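PDB 3HHL: RPA0582 from Rhodopseudomonas palustris, which is of unknown function but belongs to the DUF1330 family, whose members probably adopt the ferredoxin-like fold of the dimeric alpha-beta barrel clan. Local coordinates for residues Y51-R56 against V114-A119. Sequence-based numbering, arbitrary orientation. Where two conformers were deposited one is given.
Sequences YAAYGR and VKHRQA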
loop_
_atom_site.group_PDB
_atom_site.type_symbol
_atom_site.label_atom_id
_atom_site.label_comp_id
_atom_site.label_asym_id
_atom_site.label_seq_id
_atom_site.Cartn_x
_atom_site.Cartn_y
_atom_site.Cartn_z
ATOM N N TYR A 51 -16.521 2.363 -11.076
ATOM C CA TYR A 51 -16.010 1.766 -9.867
ATOM C C TYR A 51 -17.094 1.759 -8.798
ATOM O O TYR A 51 -17.260 0.772 -8.086
ATOM C CB TYR A 51 -14.725 2.465 -9.387
ATOM C CG TYR A 51 -13.947 1.622 -8.396
ATOM C CD1 TYR A 51 -14.003 1.876 -7.033
ATOM C CD2 TYR A 51 -13.202 0.545 -8.818
ATOM C CE1 TYR A 51 -13.320 1.049 -6.119
ATOM C CE2 TYR A 51 -12.521 -0.255 -7.931
ATOM C CZ TYR A 51 -12.576 -0.005 -6.592
ATOM O OH TYR A 51 -11.901 -0.832 -5.721
ATOM N N ALA A 52 -17.851 2.848 -8.714
ATOM C CA ALA A 52 -19.006 2.924 -7.816
ATOM C C ALA A 52 -19.949 1.752 -8.065
ATOM O O ALA A 52 -20.330 1.056 -7.140
ATOM C CB ALA A 52 -19.743 4.242 -7.987
ATOM N N ALA A 53 -20.297 1.512 -9.318
ATOM C CA ALA A 53 -21.188 0.417 -9.648
ATOM C C ALA A 53 -20.572 -0.935 -9.231
ATOM O O ALA A 53 -21.293 -1.829 -8.777
ATOM C CB ALA A 53 -21.539 0.437 -11.151
ATOM N N TYR A 54 -19.256 -1.088 -9.392
ATOM C CA TYR A 54 -18.576 -2.316 -9.007
ATOM C C TYR A 54 -18.809 -2.549 -7.524
ATOM O O TYR A 54 -19.307 -3.607 -7.116
ATOM C CB TYR A 54 -17.079 -2.217 -9.288
ATOM C CG TYR A 54 -16.251 -3.253 -8.562
ATOM C CD1 TYR A 54 -16.554 -4.594 -8.681
ATOM C CD2 TYR A 54 -15.153 -2.885 -7.767
ATOM C CE1 TYR A 54 -15.802 -5.566 -8.008
ATOM C CE2 TYR A 54 -14.394 -3.828 -7.112
ATOM C CZ TYR A 54 -14.719 -5.184 -7.234
ATOM O OH TYR A 54 -14.001 -6.185 -6.608
ATOM N N GLY A 55 -18.455 -1.532 -6.733
ATOM C CA GLY A 55 -18.660 -1.571 -5.295
ATOM C C GLY A 55 -20.111 -1.863 -4.928
ATOM O O GLY A 55 -20.396 -2.705 -4.104
ATOM N N ARG A 56 -21.026 -1.144 -5.562
ATOM C CA ARG A 56 -22.450 -1.254 -5.259
ATOM C C ARG A 56 -22.911 -2.699 -5.425
ATOM O O ARG A 56 -23.515 -3.270 -4.522
ATOM C CB ARG A 56 -23.228 -0.301 -6.171
ATOM C CG ARG A 56 -24.757 -0.264 -6.006
ATOM C CD ARG A 56 -25.444 0.413 -7.246
ATOM N NE ARG A 56 -25.470 -0.478 -8.416
ATOM C CZ ARG A 56 -25.298 -0.096 -9.679
ATOM N NH1 ARG A 56 -25.088 1.177 -9.984
ATOM N NH2 ARG A 56 -25.326 -0.999 -10.643
ATOM N N VAL A 114 -17.797 -7.371 -11.378
ATOM C CA VAL A 114 -16.388 -7.139 -11.663
ATOM C C VAL A 114 -16.162 -6.607 -13.077
ATOM O O VAL A 114 -15.171 -5.955 -13.339
ATOM C CB VAL A 114 -15.484 -8.384 -11.353
ATOM C CG1 VAL A 114 -15.623 -9.455 -12.397
ATOM C CG2 VAL A 114 -14.020 -7.938 -11.188
ATOM N N LYS A 115 -17.096 -6.854 -13.971
ATOM C CA LYS A 115 -17.058 -6.202 -15.286
ATOM C C LYS A 115 -16.950 -4.666 -15.190
ATOM O O LYS A 115 -16.283 -4.017 -15.994
ATOM C CB LYS A 115 -18.250 -6.638 -16.138
ATOM C CG LYS A 115 -18.203 -8.163 -16.465
ATOM C CD LYS A 115 -19.428 -8.623 -17.241
ATOM C CE LYS A 115 -19.313 -10.064 -17.635
ATOM N NZ LYS A 115 -20.540 -10.481 -18.363
ATOM N N HIS A 116 -17.560 -4.096 -14.165
ATOM C CA HIS A 116 -17.417 -2.671 -13.929
ATOM C C HIS A 116 -16.010 -2.326 -13.477
ATOM O O HIS A 116 -15.486 -1.277 -13.853
ATOM C CB HIS A 116 -18.410 -2.192 -12.900
ATOM C CG HIS A 116 -19.830 -2.314 -13.342
ATOM N ND1 HIS A 116 -20.384 -1.478 -14.288
ATOM C CD2 HIS A 116 -20.815 -3.160 -12.954
ATOM C CE1 HIS A 116 -21.651 -1.803 -14.460
ATOM N NE2 HIS A 116 -21.933 -2.830 -13.673
ATOM N N ARG A 117 -15.398 -3.189 -12.664
ATOM C CA ARG A 117 -14.026 -2.937 -12.226
ATOM C C ARG A 117 -13.149 -2.910 -13.472
ATOM O O ARG A 117 -12.304 -2.033 -13.632
ATOM C CB ARG A 117 -13.522 -3.990 -11.207
ATOM C CG ARG A 117 -12.298 -3.537 -10.383
ATOM C CD ARG A 117 -11.574 -4.669 -9.650
ATOM N NE ARG A 117 -10.288 -4.203 -9.126
ATOM C CZ ARG A 117 -9.136 -4.179 -9.807
ATOM N NH1 ARG A 117 -9.070 -4.616 -11.052
ATOM N NH2 ARG A 117 -8.032 -3.705 -9.238
ATOM N N GLN A 118 -13.393 -3.851 -14.373
ATOM C CA GLN A 118 -12.526 -4.011 -15.546
ATOM C C GLN A 118 -12.576 -2.782 -16.419
ATOM O O GLN A 118 -11.568 -2.359 -16.974
ATOM C CB GLN A 118 -12.881 -5.283 -16.320
ATOM C CG GLN A 118 -12.390 -6.555 -15.587
ATOM C CD GLN A 118 -12.952 -7.883 -16.127
ATOM O OE1 GLN A 118 -14.043 -7.943 -16.709
ATOM N NE2 GLN A 118 -12.209 -8.960 -15.895
ATOM N N ALA A 119 -13.755 -2.179 -16.479
ATOM C CA ALA A 119 -13.953 -0.928 -17.208
ATOM C C ALA A 119 -13.354 0.280 -16.496
ATOM O O ALA A 119 -12.941 1.228 -17.166
ATOM C CB ALA A 119 -15.444 -0.702 -17.487
HETATM O O HOH W 1 -10.462 -2.812 -6.315
#
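Tyr54 and Arg117 pack side by side where segments 51-56 and 114-119, on helices 47-64 and 108-120 of a dimeric alpha-beta barrel-type fold, run nearly antiparallel (157° between their directions) beside the four-stranded antiparallel sheet. The pair illustrates how aromatic faces can join helices without a direct hydrogen bond. The segment axes approach to 7.5 Å, and Tyr54 buries more of its surface against the other segment than any other residue of the pair; its CB lies 3.8 Å from His116 CB. With CG anti to the backbone N (chi1 163°), the Tyr54 ring reaches along the other helix; Arg117 CB sits over its face, 3.9 Å from the centroid, and the extended arginine chain follows the ring until CD nears CE2 and CZ. Val114 CA meets the ring obliquely near CD1. An alanine in place of Tyr54 would probably leave the methylenes of Arg117 without their aromatic cover and Tyr110 OH without its hydroxyl partner. Toward the sheet, Tyr51 and Arg117 are buried; a water bridges Tyr51 OH and Arg117 NE, accepting from the latter, while Ser124 takes a hydrogen bond from NH2. The loose side is the outer rim, at exposed Arg56 and Lys115. Close packing resumes just inside it: the imidazole of His116, hydrogen-bonded through ND1 to Tyr39, makes a CH-pi contact with Ala53, whose CB stands 3.8 Å from the ring centroid and only 8° off the normal.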